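Local coordinates for TSSL (PDB 4ACK), which probably serves, through its all-helical cytoplasmic domain, as an inner-membrane component of the type VI secretion system of Francisella novicida, at residues Y60-L65 against E92-K97; Y102-T107 against Y133-D138; D108-E113 against I119-I124. One frame throughout, in Å; residues are numbered along the deposited sequence.

Contact 1 of 3, residues Y60-L65 against E92-K97; sequences YIVFPL and EYYDRK
Phe63 and Tyr94 lie side by side where helix 55-79 meets the end of helix 89-94, their side chains alongside one another and pointing opposite ways. CD2 of Phe63 touches CB of Tyr94 at 3.8 Å, and that methylene sits at the edge of the phenyl ring, in its plane. Phe63 is brought there by a first torsion that sets CG anti to the backbone N (chi1 -178°). The preceding residue, Val62, meets the rim of the tyrosine ring: its CG1 lies in the ring plane, 3.8 Å from Tyr94 CE2. The two side chains cross at about a right angle. Val62 and Phe63 are both buried, and this is the dense half of the contact. It belongs to the all-helical core of the DotU family, in which helix 55-79 is flanked by helix 30-52; from that helix Gln46 hydrogen-bonds the Tyr94 hydroxyl, while Leu49 packs on Val62. The side nearer solvent is built differently. Asp95, with positive phi, takes the chain out of the helix and points away from helix 55-79, and Arg96 then returns with its aliphatic part alone, Arg96 CG approaching Phe63 CE2 to 3.5 Å. Its guanidinium plane stands 71° from the phenyl ring. The charged end is engaged by a salt bridge to Asp98 and a cation-pi contact with Tyr102, whose ring also meets Phe63 edge-to-face.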
# COMPACT_ATOMS: atom_id res chain seq x y z
N TYR A 60 -10.20 -1.38 0.19
CA TYR A 60 -9.59 -0.98 -1.05
C TYR A 60 -8.53 0.11 -0.88
O TYR A 60 -7.71 0.36 -1.77
CB TYR A 60 -10.65 -0.52 -2.04
CG TYR A 60 -11.44 -1.63 -2.70
CD1 TYR A 60 -11.31 -2.99 -2.30
CD2 TYR A 60 -12.36 -1.32 -3.69
CE1 TYR A 60 -12.02 -3.98 -2.92
CE2 TYR A 60 -13.10 -2.31 -4.33
CZ TYR A 60 -12.92 -3.63 -3.95
OH TYR A 60 -13.65 -4.57 -4.62
N ILE A 61 -8.60 0.84 0.22
CA ILE A 61 -7.71 1.95 0.41
C ILE A 61 -6.54 1.41 1.24
O ILE A 61 -5.43 1.67 0.90
CB ILE A 61 -8.42 3.08 1.19
CG1 ILE A 61 -9.44 3.76 0.30
CG2 ILE A 61 -7.40 4.11 1.80
CD1 ILE A 61 -10.54 4.45 1.16
N VAL A 62 -6.81 0.63 2.29
CA VAL A 62 -5.75 0.21 3.19
C VAL A 62 -4.97 -1.06 2.69
O VAL A 62 -3.79 -1.18 2.93
CB VAL A 62 -6.33 -0.05 4.60
CG1 VAL A 62 -5.28 -0.71 5.61
CG2 VAL A 62 -6.93 1.27 5.15
N PHE A 63 -5.64 -2.01 2.04
CA PHE A 63 -4.87 -3.20 1.59
C PHE A 63 -3.67 -2.84 0.65
O PHE A 63 -2.59 -3.36 0.82
CB PHE A 63 -5.77 -4.20 0.90
CG PHE A 63 -5.04 -5.43 0.46
CD1 PHE A 63 -4.36 -5.45 -0.77
CD2 PHE A 63 -4.95 -6.52 1.31
CE1 PHE A 63 -3.66 -6.61 -1.17
CE2 PHE A 63 -4.23 -7.70 0.92
CZ PHE A 63 -3.60 -7.72 -0.30
N PRO A 64 -3.88 -1.99 -0.37
CA PRO A 64 -2.79 -1.71 -1.25
C PRO A 64 -1.62 -1.02 -0.55
O PRO A 64 -0.49 -1.14 -1.01
CB PRO A 64 -3.39 -0.74 -2.28
CG PRO A 64 -4.88 -1.13 -2.30
CD PRO A 64 -5.15 -1.44 -0.86
N LEU A 65 -1.90 -0.22 0.50
CA LEU A 65 -0.83 0.45 1.21
C LEU A 65 -0.05 -0.57 1.95
O LEU A 65 1.18 -0.51 1.96
CB LEU A 65 -1.39 1.53 2.18
CG LEU A 65 -0.36 2.18 3.08
CD1 LEU A 65 0.56 2.98 2.13
CD2 LEU A 65 -1.10 3.10 4.08
N GLU A 92 -1.58 -10.06 8.34
CA GLU A 92 -2.09 -9.76 9.68
C GLU A 92 -3.48 -9.08 9.61
O GLU A 92 -4.38 -9.39 10.38
CB GLU A 92 -1.10 -8.85 10.38
CG GLU A 92 -1.20 -8.81 11.87
CD GLU A 92 -0.38 -7.68 12.47
OE1 GLU A 92 0.83 -7.58 12.16
OE2 GLU A 92 -0.97 -6.90 13.28
N TYR A 93 -3.65 -8.16 8.67
CA TYR A 93 -4.82 -7.29 8.62
C TYR A 93 -5.98 -7.77 7.76
O TYR A 93 -7.13 -7.40 8.04
CB TYR A 93 -4.40 -5.92 8.15
CG TYR A 93 -3.75 -5.16 9.25
CD1 TYR A 93 -4.52 -4.58 10.26
CD2 TYR A 93 -2.37 -5.07 9.33
CE1 TYR A 93 -3.92 -3.89 11.31
CE2 TYR A 93 -1.77 -4.38 10.37
CZ TYR A 93 -2.54 -3.80 11.35
OH TYR A 93 -1.93 -3.12 12.37
N TYR A 94 -5.68 -8.57 6.73
CA TYR A 94 -6.63 -8.87 5.68
C TYR A 94 -6.60 -10.34 5.26
O TYR A 94 -7.26 -10.76 4.31
CB TYR A 94 -6.40 -7.94 4.49
CG TYR A 94 -7.01 -6.60 4.76
CD1 TYR A 94 -8.41 -6.46 4.96
CD2 TYR A 94 -6.20 -5.47 4.90
CE1 TYR A 94 -8.98 -5.21 5.26
CE2 TYR A 94 -6.74 -4.24 5.19
CZ TYR A 94 -8.13 -4.10 5.37
OH TYR A 94 -8.63 -2.86 5.66
N ASP A 95 -5.80 -11.09 5.99
CA ASP A 95 -5.78 -12.52 5.93
C ASP A 95 -5.47 -13.05 4.55
O ASP A 95 -6.00 -14.09 4.16
CB ASP A 95 -7.11 -13.10 6.43
CG ASP A 95 -6.89 -14.35 7.27
OD1 ASP A 95 -6.42 -14.17 8.43
OD2 ASP A 95 -7.13 -15.49 6.77
N ARG A 96 -4.66 -12.34 3.78
CA ARG A 96 -4.24 -12.85 2.49
C ARG A 96 -2.85 -12.33 2.19
O ARG A 96 -2.38 -11.38 2.84
CB ARG A 96 -5.24 -12.52 1.39
CG ARG A 96 -5.40 -11.02 1.10
CD ARG A 96 -6.66 -10.78 0.27
NE ARG A 96 -6.55 -11.40 -1.03
CZ ARG A 96 -7.55 -11.56 -1.89
NH1 ARG A 96 -8.77 -11.17 -1.58
NH2 ARG A 96 -7.32 -12.13 -3.05
N LYS A 97 -2.18 -12.97 1.24
CA LYS A 97 -0.79 -12.66 1.01
C LYS A 97 -0.51 -12.58 -0.49
O LYS A 97 0.61 -12.67 -0.91
CB LYS A 97 0.12 -13.67 1.76
CG LYS A 97 0.17 -15.05 1.14
CD LYS A 97 0.68 -16.12 2.12
CE LYS A 97 1.13 -17.35 1.34
NZ LYS A 97 1.59 -18.40 2.28

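Contact 2 of 3, residues Y102-T107 against Y133-D138; sequences YVFEIT and YGKYYD
The ring of Phe104 presents one face to the edge of Tyr136, forming a T-shaped (edge-to-face) pair with centroids 4.9 Å apart and planes at 79°. The tyrosine comes in by its CD2-CE2 side: Tyr136 CE2 stands over the centre of the phenyl ring, 3.6 Å above its plane, and Tyr136 CD2 lies 3.7 Å from Phe104 CZ. In both residues CG is anti to the carbonyl carbon (chi1 -60° for Phe104, -61° for Tyr136), which turns both rings into the space between helix 102-107 and the turn at 133-138. At its rim Phe104 meets the backbone of the turn. Gly134 CA lies near the ring plane, 4.2 Å from Phe104 CE2, and the absence of a side chain there lets the phenyl edge come up close to the main chain; its positive phi is one that glycine adopts readily. The carbonyl O of Tyr133 approaches Phe104 CE2 obliquely at 3.7 Å while accepting a hydrogen bond from Tyr136 N, a bond that helps fix the short 3-10 turn. Lys135 flanks the pair: its CG packs over the centre of one Tyr136 face, 3.8 Å above the plane, and its CD continues to Phe104 CD2. The contact thus seats a residue of helix 99-112 in the loop that joins helices 118-129 and 143-153. Helix 55-79 holds this loop through Glu71, which accepts hydrogen bonds from the backbone N atoms of Tyr133 and Gly134, and helix 143-153 adds Tyr148 beside Phe104 and Phe145 beside Tyr136.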
# COMPACT_ATOMS: atom_id res chain seq x y z
N TYR A 102 -3.59 -8.92 -6.02
CA TYR A 102 -4.88 -8.43 -5.54
C TYR A 102 -4.99 -6.87 -5.65
O TYR A 102 -6.06 -6.31 -5.96
CB TYR A 102 -5.16 -8.97 -4.12
CG TYR A 102 -6.57 -8.64 -3.66
CD1 TYR A 102 -7.67 -8.91 -4.47
CD2 TYR A 102 -6.80 -7.99 -2.43
CE1 TYR A 102 -9.00 -8.58 -4.02
CE2 TYR A 102 -8.06 -7.66 -2.00
CZ TYR A 102 -9.16 -7.95 -2.79
OH TYR A 102 -10.42 -7.63 -2.33
N VAL A 103 -3.88 -6.17 -5.50
CA VAL A 103 -3.90 -4.69 -5.75
C VAL A 103 -4.42 -4.39 -7.14
O VAL A 103 -5.15 -3.41 -7.34
CB VAL A 103 -2.50 -4.07 -5.53
CG1 VAL A 103 -2.36 -2.67 -6.18
CG2 VAL A 103 -2.09 -4.15 -4.08
N PHE A 104 -4.02 -5.17 -8.14
CA PHE A 104 -4.51 -4.85 -9.50
C PHE A 104 -5.92 -5.34 -9.72
O PHE A 104 -6.69 -4.75 -10.50
CB PHE A 104 -3.53 -5.30 -10.61
CG PHE A 104 -2.19 -4.63 -10.48
CD1 PHE A 104 -2.00 -3.35 -10.95
CD2 PHE A 104 -1.14 -5.29 -9.81
CE1 PHE A 104 -0.77 -2.69 -10.79
CE2 PHE A 104 0.07 -4.67 -9.66
CZ PHE A 104 0.27 -3.35 -10.17
N GLU A 105 -6.31 -6.33 -8.94
CA GLU A 105 -7.73 -6.65 -8.87
C GLU A 105 -8.56 -5.50 -8.26
O GLU A 105 -9.58 -5.11 -8.82
CB GLU A 105 -8.01 -7.91 -8.07
CG GLU A 105 -9.46 -8.37 -8.33
CD GLU A 105 -9.81 -9.62 -7.53
OE1 GLU A 105 -8.93 -10.46 -7.37
OE2 GLU A 105 -10.95 -9.74 -7.04
N ILE A 106 -8.12 -4.96 -7.12
CA ILE A 106 -8.73 -3.70 -6.59
C ILE A 106 -8.79 -2.60 -7.63
O ILE A 106 -9.87 -1.95 -7.82
CB ILE A 106 -7.96 -3.22 -5.36
CG1 ILE A 106 -8.23 -4.25 -4.26
CG2 ILE A 106 -8.37 -1.73 -4.98
CD1 ILE A 106 -7.35 -4.11 -2.99
N THR A 107 -7.68 -2.40 -8.32
CA THR A 107 -7.57 -1.34 -9.29
C THR A 107 -8.59 -1.55 -10.45
O THR A 107 -9.26 -0.60 -10.84
CB THR A 107 -6.14 -1.21 -9.82
OG1 THR A 107 -5.23 -1.01 -8.69
CG2 THR A 107 -6.01 -0.06 -10.83
N TYR A 133 5.21 -2.43 -7.89
CA TYR A 133 5.29 -3.27 -9.11
C TYR A 133 4.35 -4.48 -9.03
O TYR A 133 3.76 -4.88 -10.03
CB TYR A 133 6.71 -3.78 -9.33
CG TYR A 133 7.71 -2.68 -9.53
CD1 TYR A 133 7.39 -1.54 -10.27
CD2 TYR A 133 8.98 -2.77 -8.98
CE1 TYR A 133 8.34 -0.51 -10.45
CE2 TYR A 133 9.92 -1.74 -9.18
CZ TYR A 133 9.58 -0.63 -9.92
OH TYR A 133 10.49 0.38 -10.09
N GLY A 134 4.21 -5.03 -7.84
CA GLY A 134 3.43 -6.21 -7.58
C GLY A 134 3.81 -7.28 -8.58
O GLY A 134 4.99 -7.57 -8.73
N LYS A 135 2.83 -7.81 -9.30
CA LYS A 135 3.01 -9.02 -10.18
C LYS A 135 3.87 -8.63 -11.35
O LYS A 135 4.41 -9.47 -12.08
CB LYS A 135 1.64 -9.58 -10.64
CG LYS A 135 0.88 -8.60 -11.54
CD LYS A 135 -0.59 -9.02 -11.54
CE LYS A 135 -1.19 -8.94 -12.93
NZ LYS A 135 -2.74 -8.91 -12.89
N TYR A 136 4.05 -7.32 -11.53
CA TYR A 136 4.83 -6.90 -12.67
C TYR A 136 6.34 -6.77 -12.37
O TYR A 136 7.03 -6.29 -13.20
CB TYR A 136 4.30 -5.59 -13.25
CG TYR A 136 2.88 -5.71 -13.73
CD1 TYR A 136 2.57 -6.45 -14.90
CD2 TYR A 136 1.83 -5.15 -12.98
CE1 TYR A 136 1.21 -6.59 -15.30
CE2 TYR A 136 0.50 -5.24 -13.40
CZ TYR A 136 0.19 -5.94 -14.56
OH TYR A 136 -1.15 -6.03 -14.94
N TYR A 137 6.80 -7.17 -11.18
CA TYR A 137 8.19 -6.98 -10.75
C TYR A 137 9.23 -7.40 -11.80
O TYR A 137 10.24 -6.73 -11.96
CB TYR A 137 8.46 -7.76 -9.42
CG TYR A 137 8.33 -9.28 -9.54
CD1 TYR A 137 7.06 -9.90 -9.59
CD2 TYR A 137 9.49 -10.12 -9.59
CE1 TYR A 137 6.93 -11.30 -9.73
CE2 TYR A 137 9.37 -11.54 -9.72
CZ TYR A 137 8.08 -12.11 -9.80
OH TYR A 137 7.93 -13.47 -9.93
N ASP A 138 8.99 -8.52 -12.50
CA ASP A 138 9.99 -9.02 -13.44
C ASP A 138 10.13 -8.13 -14.64
O ASP A 138 11.13 -8.20 -15.30
CB ASP A 138 9.69 -10.47 -13.91
CG ASP A 138 10.81 -11.00 -14.88
OD1 ASP A 138 11.91 -11.30 -14.33
OD2 ASP A 138 10.65 -11.02 -16.15

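Contact 3 of 3, residues D108-E113 against I119-I124; sequences DNILSE and ICYQTI
Ile110 lies against the ring of Tyr121, the two side chains extending toward each other's backbones. Ile110 CB starts 3.9 Å from Tyr121 CE2, near the hydroxyl end of the ring. From there Ile110 CG1, placed between the backbone N and the carbonyl carbon (chi1 74°), moves along the ring and comes within 3.7 Å of Tyr121 CE2. The terminal CD1 of Ile110 ends over the face, in a CH-pi contact 4.1 Å from the Tyr121 ring centroid and 26° off the normal. This methyl has two further neighbours on the second helix: Ile124 CG1, 3.8 Å from Ile110 CD1, and Cys120, through both its CB and its carbonyl O. The arrangement is that of a helical hairpin, helices 99-112 and 118-129 being joined by a short connection and crossing at -135° between the local segments. A polar bond adds to this apolar packing where helix 99-112 runs out. Tyr121 OH donates to the carbonyl O of Ile110, somewhat tilted from the carbonyl plane; the bond is modelled at 2.5 Å, shorter than usual, so its exact length is doubtful. It occupies a carbonyl in the last turn of the helix, just before Glu113 leaves helical geometry. The ring of His155 stacks on Tyr121, while Ile152 of helix 143-153 packs against both Ile110 and Ile124.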
# COMPACT_ATOMS: atom_id res chain seq x y z
N ASP A 108 -8.69 -2.80 -10.97
CA ASP A 108 -9.75 -3.16 -11.91
C ASP A 108 -11.13 -2.74 -11.39
O ASP A 108 -11.89 -2.17 -12.10
CB ASP A 108 -9.81 -4.69 -12.18
CG ASP A 108 -8.58 -5.19 -12.94
OD1 ASP A 108 -7.96 -4.42 -13.69
OD2 ASP A 108 -8.21 -6.36 -12.73
N ASN A 109 -11.44 -3.08 -10.15
CA ASN A 109 -12.73 -2.76 -9.62
C ASN A 109 -13.01 -1.26 -9.56
O ASN A 109 -14.01 -0.80 -10.14
CB ASN A 109 -12.90 -3.39 -8.28
CG ASN A 109 -12.95 -4.94 -8.36
OD1 ASN A 109 -13.00 -5.50 -9.46
ND2 ASN A 109 -12.95 -5.61 -7.21
N ILE A 110 -12.10 -0.48 -8.96
CA ILE A 110 -12.34 0.97 -8.86
C ILE A 110 -12.31 1.62 -10.20
O ILE A 110 -12.90 2.68 -10.39
CB ILE A 110 -11.38 1.67 -7.90
CG1 ILE A 110 -9.96 1.83 -8.46
CG2 ILE A 110 -11.42 0.96 -6.57
CD1 ILE A 110 -9.00 2.58 -7.41
N LEU A 111 -11.65 0.99 -11.17
CA LEU A 111 -11.61 1.61 -12.51
C LEU A 111 -12.84 1.27 -13.37
O LEU A 111 -13.13 1.99 -14.34
CB LEU A 111 -10.30 1.30 -13.30
CG LEU A 111 -8.99 2.04 -12.96
CD1 LEU A 111 -7.88 1.37 -13.72
CD2 LEU A 111 -9.02 3.56 -13.35
N SER A 112 -13.45 0.14 -13.12
CA SER A 112 -14.63 -0.29 -13.82
C SER A 112 -15.90 0.47 -13.50
O SER A 112 -16.67 0.77 -14.36
CB SER A 112 -14.84 -1.78 -13.68
OG SER A 112 -15.55 -2.06 -12.54
N GLU A 113 -16.09 0.78 -12.23
CA GLU A 113 -17.27 1.46 -11.76
C GLU A 113 -17.00 2.79 -11.12
O GLU A 113 -16.21 2.91 -10.22
CB GLU A 113 -17.95 0.62 -10.73
CG GLU A 113 -18.80 -0.43 -11.27
CD GLU A 113 -19.63 -1.04 -10.20
OE1 GLU A 113 -19.10 -1.85 -9.45
OE2 GLU A 113 -20.81 -0.70 -10.10
N ILE A 119 -10.17 9.23 -2.65
CA ILE A 119 -9.08 8.61 -1.91
C ILE A 119 -8.65 7.15 -2.40
O ILE A 119 -7.47 6.75 -2.25
CB ILE A 119 -9.33 8.65 -0.38
CG1 ILE A 119 -8.07 8.18 0.36
CG2 ILE A 119 -10.60 7.83 0.03
CD1 ILE A 119 -8.03 8.49 1.84
N CYS A 120 -9.62 6.38 -2.94
CA CYS A 120 -9.29 5.05 -3.55
C CYS A 120 -8.26 5.20 -4.66
O CYS A 120 -7.24 4.54 -4.62
CB CYS A 120 -10.54 4.35 -4.10
SG CYS A 120 -11.59 3.81 -2.77
N TYR A 121 -8.55 6.08 -5.63
CA TYR A 121 -7.65 6.37 -6.74
C TYR A 121 -6.30 7.03 -6.35
O TYR A 121 -5.27 6.83 -7.07
CB TYR A 121 -8.38 7.23 -7.78
CG TYR A 121 -9.74 6.62 -8.16
CD1 TYR A 121 -10.88 6.89 -7.41
CD2 TYR A 121 -9.86 5.74 -9.26
CE1 TYR A 121 -12.17 6.31 -7.76
CE2 TYR A 121 -11.12 5.14 -9.61
CZ TYR A 121 -12.27 5.43 -8.84
OH TYR A 121 -13.51 4.81 -9.15
N GLN A 122 -6.32 7.87 -5.29
CA GLN A 122 -5.15 8.61 -4.85
C GLN A 122 -4.23 7.65 -4.15
O GLN A 122 -3.03 7.76 -4.24
CB GLN A 122 -5.53 9.73 -3.82
CG GLN A 122 -6.42 10.84 -4.43
CD GLN A 122 -6.88 11.91 -3.40
OE1 GLN A 122 -7.49 11.60 -2.36
NE2 GLN A 122 -6.61 13.19 -3.71
N THR A 123 -4.80 6.74 -3.38
CA THR A 123 -4.00 5.75 -2.73
C THR A 123 -3.27 4.85 -3.77
O THR A 123 -2.05 4.62 -3.63
CB THR A 123 -4.83 4.96 -1.78
OG1 THR A 123 -5.37 5.89 -0.82
CG2 THR A 123 -3.97 3.94 -1.08
N ILE A 124 -3.98 4.41 -4.83
CA ILE A 124 -3.33 3.61 -5.88
C ILE A 124 -2.28 4.46 -6.59
O ILE A 124 -1.17 4.02 -6.78
CB ILE A 124 -4.31 3.04 -6.95
CG1 ILE A 124 -5.38 2.15 -6.30
CG2 ILE A 124 -3.53 2.24 -8.05
CD1 ILE A 124 -4.87 0.99 -5.54

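How the contacts relate
Along the chain from the N terminus, contact 1 comes first, joining helix 55-79 to the end of helix 89-94 and closing a loop of 26 residues before contact 2 opens. Helix 99-112 then supplies one segment to each of the other two contacts. Contact 3 closes the short hairpin to helix 118-129, and it lies wholly within the 25-residue span that contact 2 closes afterwards at 133-138, so these two nest and none cross. Helix 55-79 connects all three: Pro64 packs on Val103 of contact 2, and Tyr60 OH makes a probable hydrogen bond with Asn109 ND2 of contact 3. Thr107 and Ile124 bridge contacts 2 and 3.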